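Local coordinates for protein phosphoserine aminotransferase (Bacillus circulans, PDB 2C0R) that catalyses the reversible, pyridoxal phosphate-dependent transamination between O-phosphoserine and 2-oxoglutarate in serine biosynthesis, and the analogous step with phosphohydroxythreonine in pyridoxine biosynthesis, at residues Q24-F27 against V28-H32; T33-S36 against I37-S41; E348-V351 against Q352-H356. The protein carries 1 engineered substitution. One frame throughout, in Å; residues are numbered along the deposited sequence.

Contact 1 (Q24-F27 against V28-H32); sequences QAEF and VDYQH
E26 and Y30 come together where helix 17-25 ends and the chain turns into a loop; their CA atoms are 5.0 Å apart. E26 is the first residue past the helix to leave helical backbone angles. F27 N donates to Q24 O. Beyond this bond the chain bends, and E26 O faces the V28-Y30 backbone without bonding to V28 N. Water 1 donates to A25 O and accepts from D29 N, so it bridges the carbonyl of A25 to the loop. The side chains of E26 and Y30 lie alongside each other and point the same way. The carboxylate comes obliquely to the tyrosine ring at CD1 and CE1, with E26 CD 3.8 Å from Y30 CD1, and the two planes are 47° apart. E26 CG sits between its own N and carbonyl carbon (chi1 67°), and the extended chain beyond it carries the carboxylate alongside the ring. OE2 is hydrogen-bonded to the hydroxyl of Y246, which fixes that end. Q31 CG covers one face of the Y30 ring, 3.7 Å above its plane and toward the rim. The F27 ring meets F27 of the second subunit, while V28 packs on Q24 of that subunit. This helix exit is therefore part of the dimer interface. The other carboxylate oxygen works through solvent on Q31. Water 3 donates to E26 OE1 at 2.8 Å and accepts from Q31 N. Water 4 donates to the same E26 OE1 at 2.8 Å and accepts from Q31 NE2, also at 2.8 Å.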
loop_
_atom_site.group_PDB
_atom_site.type_symbol
_atom_site.label_atom_id
_atom_site.label_comp_id
_atom_site.label_asym_id
_atom_site.label_seq_id
_atom_site.Cartn_x
_atom_site.Cartn_y
_atom_site.Cartn_z
ATOM N N GLN A 24 12.713 3.094 14.709
ATOM C CA GLN A 24 12.039 3.199 15.991
ATOM C C GLN A 24 12.381 4.497 16.709
ATOM O O GLN A 24 11.545 5.187 17.269
ATOM C CB GLN A 24 12.458 1.992 16.871
ATOM C CG GLN A 24 11.867 2.155 18.304
ATOM C CD GLN A 24 12.388 1.011 19.173
ATOM O OE1 GLN A 24 13.618 0.780 19.255
ATOM N NE2 GLN A 24 11.480 0.296 19.770
ATOM N N ALA A 25 13.663 4.868 16.660
ATOM C CA ALA A 25 14.071 6.035 17.442
ATOM C C ALA A 25 13.432 7.329 16.950
ATOM O O ALA A 25 13.145 8.228 17.765
ATOM C CB ALA A 25 15.589 6.139 17.406
ATOM N N GLU A 26 13.152 7.441 15.662
ATOM C CA GLU A 26 12.501 8.671 15.164
ATOM C C GLU A 26 11.049 8.462 14.797
ATOM O O GLU A 26 10.424 9.295 14.149
ATOM C CB GLU A 26 13.290 9.265 14.007
ATOM C CG GLU A 26 13.309 8.425 12.752
ATOM C CD GLU A 26 14.225 8.966 11.681
ATOM O OE1 GLU A 26 14.895 10.002 11.875
ATOM O OE2 GLU A 26 14.285 8.404 10.576
ATOM N N PHE A 27 10.408 7.422 15.244
ATOM C CA PHE A 27 9.050 7.056 14.842
ATOM C C PHE A 27 8.033 8.093 15.291
ATOM O O PHE A 27 7.080 8.335 14.540
ATOM C CB PHE A 27 8.699 5.720 15.491
ATOM C CG PHE A 27 7.435 5.067 14.983
ATOM C CD1 PHE A 27 7.469 4.204 13.901
ATOM C CD2 PHE A 27 6.210 5.273 15.586
ATOM C CE1 PHE A 27 6.357 3.559 13.410
ATOM C CE2 PHE A 27 5.073 4.643 15.131
ATOM C CZ PHE A 27 5.138 3.745 14.057
ATOM N N VAL A 28 8.237 8.619 16.500
ATOM C CA VAL A 28 7.296 9.615 16.991
ATOM C C VAL A 28 7.610 11.010 16.498
ATOM O O VAL A 28 6.698 11.754 16.141
ATOM C CB VAL A 28 7.243 9.570 18.531
ATOM C CG1 VAL A 28 6.353 10.694 18.995
ATOM C CG2 VAL A 28 6.717 8.218 18.998
ATOM N N ASP A 29 8.883 11.373 16.546
ATOM C CA ASP A 29 9.298 12.718 16.174
ATOM C C ASP A 29 10.437 12.640 15.163
ATOM O O ASP A 29 11.551 12.305 15.564
ATOM C CB ASP A 29 9.741 13.468 17.419
ATOM C CG ASP A 29 9.975 14.956 17.148
ATOM O OD1 ASP A 29 9.996 15.426 15.993
ATOM O OD2 ASP A 29 10.156 15.699 18.139
ATOM N N TYR A 30 10.109 12.922 13.910
ATOM C CA TYR A 30 11.104 12.857 12.848
ATOM C C TYR A 30 11.839 14.186 12.781
ATOM O O TYR A 30 11.218 15.205 12.503
ATOM C CB TYR A 30 10.451 12.558 11.531
ATOM C CG TYR A 30 11.304 12.578 10.308
ATOM C CD1 TYR A 30 11.874 11.363 9.888
ATOM C CD2 TYR A 30 11.508 13.721 9.557
ATOM C CE1 TYR A 30 12.675 11.317 8.741
ATOM C CE2 TYR A 30 12.298 13.666 8.409
ATOM C CZ TYR A 30 12.864 12.475 8.012
ATOM O OH TYR A 30 13.616 12.516 6.868
ATOM N N GLN A 31 13.136 14.147 13.032
ATOM C CA GLN A 31 14.016 15.314 12.933
ATOM C C GLN A 31 13.492 16.601 13.567
ATOM O O GLN A 31 13.529 17.712 13.026
ATOM C CB GLN A 31 14.338 15.575 11.450
ATOM C CG GLN A 31 15.081 14.438 10.772
ATOM C CD GLN A 31 15.496 14.729 9.339
ATOM O OE1 GLN A 31 15.377 15.818 8.773
ATOM N NE2 GLN A 31 16.021 13.720 8.676
ATOM N N HIS A 32 12.994 16.479 14.796
ATOM C CA HIS A 32 12.534 17.587 15.601
ATOM C C HIS A 32 11.437 18.391 14.912
ATOM O O HIS A 32 11.275 19.555 15.207
ATOM C CB HIS A 32 13.696 18.522 16.068
ATOM C CG HIS A 32 14.618 17.717 16.948
ATOM N ND1 HIS A 32 14.292 17.454 18.252
ATOM C CD2 HIS A 32 15.786 17.090 16.698
ATOM C CE1 HIS A 32 15.248 16.699 18.788
ATOM N NE2 HIS A 32 16.170 16.472 17.864
HETATM O O HOH W 1 10.688 9.523 17.994
HETATM O O HOH W 2 13.144 11.364 18.451
HETATM O O HOH W 3 14.952 12.155 13.658
HETATM O O HOH W 4 16.598 11.385 10.080
#

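Contact 2 (T33-S36 against I37-S41); sequences TGMS and IMEMS
A short 3-10 turn, 37-39, starts here just after an ST turn, in the long connection between helices 17-25 and 45-61. S36 and E39 hold the start of the 3-10 turn with two bonds in opposite directions. E39 N donates to S36 O at 2.9 Å, from above the carbonyl plane. In return, S36 N donates to E39 OE1 at 2.8 Å, nearly straight at 170°, on the anti lone pair of that oxygen. E39 CG lies anti to its carbonyl carbon (chi1 -62°), which swings the extended side chain back over the turn to reach S36. The serine hydroxyl is used as well. S36 OG accepts from M38 N at 3.2 Å and donates to F27 O. In the ST turn, T33 OG1 accepts from M35 N at 3.2 Å while its hydroxyl donates to Y30 O, so this oxygen has two bonds. The extended M40 side chain reaches back across T33 at about a right angle. Its methyl CE lies 3.3 Å from T33 OG1, and M40 CG packs against S36 O. M40 CE also touches M35 CB at 4.1 Å. The E39 carboxylate has further partners on the second subunit. R4 of that subunit forms a salt bridge to OE1, and L15 N there bonds to OE2; the arginine would probably favour the charged form of E39. R43, which probably binds L-glutamate, as in related enzymes, follows closely in sequence, its side chain about 10 Å from that of M40. I37 packs on F243 and Y246 of helix 242-257, and M38 lies on F243 of both subunits, so the turn sits between helices at the dimer interface.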
loop_
_atom_site.group_PDB
_atom_site.type_symbol
_atom_site.label_atom_id
_atom_site.label_comp_id
_atom_site.label_asym_id
_atom_site.label_seq_id
_atom_site.Cartn_x
_atom_site.Cartn_y
_atom_site.Cartn_z
ATOM N N THR A 33 10.665 17.765 14.042
ATOM C CA THR A 33 9.559 18.469 13.432
ATOM C C THR A 33 8.283 18.391 14.260
ATOM O O THR A 33 7.320 19.143 13.963
ATOM C CB THR A 33 9.181 17.865 12.068
ATOM O OG1 THR A 33 8.813 16.507 12.311
ATOM C CG2 THR A 33 10.345 17.936 11.088
ATOM N N GLY A 34 8.298 17.520 15.244
ATOM C CA GLY A 34 7.126 17.388 16.097
ATOM C C GLY A 34 6.029 16.611 15.383
ATOM O O GLY A 34 4.850 16.731 15.775
ATOM N N MET A 35 6.412 15.838 14.367
ATOM C CA MET A 35 5.529 14.925 13.669
ATOM C C MET A 35 6.326 13.646 13.352
ATOM O O MET A 35 7.539 13.688 13.219
ATOM C CB MET A 35 5.051 15.549 12.353
ATOM C CG MET A 35 4.042 16.666 12.521
ATOM S SD MET A 35 3.591 17.365 10.899
ATOM C CE MET A 35 5.071 18.289 10.556
ATOM N N SER A 36 5.593 12.554 13.237
ATOM C CA SER A 36 6.140 11.342 12.636
ATOM C C SER A 36 6.200 11.524 11.127
ATOM O O SER A 36 5.387 12.275 10.588
ATOM C CB SER A 36 5.193 10.192 12.972
ATOM O OG SER A 36 5.651 9.018 12.295
ATOM N N ILE A 37 7.119 10.849 10.444
ATOM C CA ILE A 37 7.071 10.877 8.970
ATOM C C ILE A 37 5.729 10.446 8.423
ATOM O O ILE A 37 5.300 10.925 7.354
ATOM C CB ILE A 37 8.179 9.982 8.371
ATOM C CG1 ILE A 37 8.396 10.248 6.866
ATOM C CG2 ILE A 37 7.906 8.516 8.617
ATOM C CD1 ILE A 37 8.998 11.618 6.653
ATOM N N MET A 38 5.026 9.587 9.163
ATOM C CA MET A 38 3.685 9.165 8.758
ATOM C C MET A 38 2.610 10.232 8.779
ATOM O O MET A 38 1.525 10.001 8.239
ATOM C CB MET A 38 3.158 8.102 9.731
ATOM C CG MET A 38 3.788 6.732 9.564
ATOM S SD MET A 38 2.924 5.778 10.848
ATOM C CE MET A 38 3.108 4.142 10.129
ATOM N N GLU A 39 2.876 11.334 9.467
ATOM C CA GLU A 39 1.846 12.344 9.638
ATOM C C GLU A 39 2.040 13.539 8.730
ATOM O O GLU A 39 1.318 14.535 8.919
ATOM C CB GLU A 39 1.867 12.843 11.103
ATOM C CG GLU A 39 1.570 11.762 12.115
ATOM C CD GLU A 39 1.744 12.362 13.504
ATOM O OE1 GLU A 39 2.906 12.686 13.872
ATOM O OE2 GLU A 39 0.725 12.530 14.203
ATOM N N MET A 40 3.019 13.457 7.853
ATOM C CA MET A 40 3.385 14.667 7.096
ATOM C C MET A 40 2.772 14.612 5.704
ATOM O O MET A 40 2.445 13.532 5.166
ATOM C CB MET A 40 4.894 14.685 6.926
ATOM C CG MET A 40 5.595 14.807 8.272
ATOM S SD MET A 40 7.331 15.012 7.873
ATOM C CE MET A 40 7.993 14.973 9.543
ATOM N N SER A 41 2.618 15.759 5.071
ATOM C CA SER A 41 2.066 15.815 3.737
ATOM C C SER A 41 2.997 15.141 2.746
ATOM O O SER A 41 4.214 15.383 2.787
ATOM C CB SER A 41 1.934 17.295 3.344
ATOM O OG SER A 41 1.413 17.361 2.000
#

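Contact 3 (E348-V351 against Q352-H356); sequences EALV and QFMEH
M354 lays its thioether over L350, one turn earlier, with SD 3.8 Å from L350 CG. The two side chains cross at a slant. M354 CG also comes within 4.0 Å of L350 CD1. The bend at chi3 (72°) then carries the methyl end away from L350. M354 itself lies on F313 of helix 307-319, which F353 meets edge-to-face. With an alanine here, CG, the sulfur and the methyl would be gone, and L350 and F313 would each probably lose a packing partner. The backbone is regular helix. M354 N donates to L350 O at 2.7 Å, and F353 N donates to A349 O at 2.9 Å. Q352 folds its CG to 3.1 Å from E348 O, alongside the bond from its own N to that oxygen. L350 packs on I275 and F322, V351 packs on L274 and A278, and E355 forms a salt bridge with K358. These i to i+4 bonds, with L350, F353 and M354 buried and Q352 and H356 exposed, are typical of an amphipathic alpha-helix packed on its neighbours.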
loop_
_atom_site.group_PDB
_atom_site.type_symbol
_atom_site.label_atom_id
_atom_site.label_comp_id
_atom_site.label_asym_id
_atom_site.label_seq_id
_atom_site.Cartn_x
_atom_site.Cartn_y
_atom_site.Cartn_z
ATOM N N GLU A 348 24.060 -19.925 10.299
ATOM C CA GLU A 348 24.872 -20.860 11.117
ATOM C C GLU A 348 24.008 -21.619 12.093
ATOM O O GLU A 348 24.153 -22.832 12.289
ATOM C CB GLU A 348 25.903 -20.059 11.909
ATOM C CG GLU A 348 27.021 -19.477 11.083
ATOM C CD GLU A 348 27.982 -18.694 11.975
ATOM O OE1 GLU A 348 27.509 -17.707 12.578
ATOM O OE2 GLU A 348 29.173 -19.049 12.056
ATOM N N ALA A 349 23.062 -20.903 12.710
ATOM C CA ALA A 349 22.161 -21.602 13.622
ATOM C C ALA A 349 21.335 -22.638 12.905
ATOM O O ALA A 349 21.161 -23.760 13.390
ATOM C CB ALA A 349 21.283 -20.588 14.356
ATOM N N LEU A 350 20.843 -22.311 11.704
ATOM C CA LEU A 350 20.044 -23.261 10.954
ATOM C C LEU A 350 20.833 -24.519 10.620
ATOM O O LEU A 350 20.356 -25.668 10.764
ATOM C CB LEU A 350 19.542 -22.583 9.650
ATOM C CG LEU A 350 18.834 -23.561 8.701
ATOM C CD1 LEU A 350 17.627 -24.193 9.353
ATOM C CD2 LEU A 350 18.489 -22.839 7.385
ATOM N N VAL A 351 22.077 -24.341 10.183
ATOM C CA VAL A 351 22.888 -25.499 9.795
ATOM C C VAL A 351 23.153 -26.364 11.003
ATOM O O VAL A 351 23.188 -27.594 10.891
ATOM C CB VAL A 351 24.196 -24.995 9.140
ATOM C CG1 VAL A 351 25.270 -26.075 9.120
ATOM C CG2 VAL A 351 23.848 -24.464 7.742
ATOM N N GLN A 352 23.359 -25.743 12.167
ATOM C CA GLN A 352 23.569 -26.499 13.410
ATOM C C GLN A 352 22.320 -27.295 13.719
ATOM O O GLN A 352 22.413 -28.497 14.018
ATOM C CB GLN A 352 23.914 -25.552 14.547
ATOM C CG GLN A 352 25.225 -24.794 14.445
ATOM C CD GLN A 352 25.501 -23.790 15.542
ATOM O OE1 GLN A 352 26.356 -22.909 15.356
ATOM N NE2 GLN A 352 24.825 -23.879 16.684
ATOM N N PHE A 353 21.165 -26.634 13.633
ATOM C CA PHE A 353 19.903 -27.335 13.848
ATOM C C PHE A 353 19.727 -28.487 12.867
ATOM O O PHE A 353 19.315 -29.576 13.245
ATOM C CB PHE A 353 18.738 -26.346 13.752
ATOM C CG PHE A 353 17.405 -27.095 13.823
ATOM C CD1 PHE A 353 16.946 -27.509 15.071
ATOM C CD2 PHE A 353 16.647 -27.373 12.688
ATOM C CE1 PHE A 353 15.762 -28.217 15.173
ATOM C CE2 PHE A 353 15.461 -28.090 12.795
ATOM C CZ PHE A 353 15.010 -28.493 14.038
ATOM N N MET A 354 20.052 -28.223 11.608
ATOM C CA MET A 354 19.926 -29.270 10.608
ATOM C C MET A 354 20.845 -30.441 10.899
ATOM O O MET A 354 20.474 -31.588 10.658
ATOM C CB MET A 354 20.265 -28.695 9.209
ATOM C CG MET A 354 19.111 -27.862 8.665
ATOM S SD MET A 354 19.625 -26.966 7.175
ATOM C CE MET A 354 19.739 -28.324 5.993
ATOM N N GLU A 355 22.047 -30.175 11.419
ATOM C CA GLU A 355 22.962 -31.268 11.767
ATOM C C GLU A 355 22.402 -32.093 12.913
ATOM O O GLU A 355 22.404 -33.317 12.864
ATOM C CB GLU A 355 24.320 -30.663 12.135
ATOM C CG GLU A 355 25.280 -31.760 12.567
ATOM C CD GLU A 355 25.827 -32.641 11.468
ATOM O OE1 GLU A 355 26.396 -33.686 11.814
ATOM O OE2 GLU A 355 25.702 -32.316 10.258
ATOM N N HIS A 356 21.906 -31.448 13.965
ATOM C CA HIS A 356 21.256 -32.136 15.073
ATOM C C HIS A 356 20.058 -32.976 14.621
ATOM O O HIS A 356 19.889 -34.140 15.047
ATOM C CB HIS A 356 20.743 -31.173 16.160
ATOM C CG HIS A 356 19.847 -31.833 17.177
ATOM N ND1 HIS A 356 20.296 -32.762 18.103
ATOM C CD2 HIS A 356 18.521 -31.716 17.434
ATOM C CE1 HIS A 356 19.323 -33.197 18.872
ATOM N NE2 HIS A 356 18.222 -32.562 18.483
#

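How the contacts relate
Contacts 1, 2 and 3 follow one another along the chain without overlap. Contacts 1 and 2 are immediate neighbours, with centres 9 Å apart, on the connection from helix 17-25 to helix 45-61. They touch directly: Y30 N lies 2.8 Å from M35 O and D29 OD1 2.8 Å from G34 N, both probable hydrogen bonds, while Y30 CD2 packs on M40 CE at 3.7 Å. Both also touch the second subunit, so contacts 1 and 2 together form a continuous part of the homodimer interface. Contact 3 lies far off on the C-terminal helix 344-361. Its centre is 38 Å from that of contact 1 and 44 Å from that of contact 2, and no other chain of the dimer touches it.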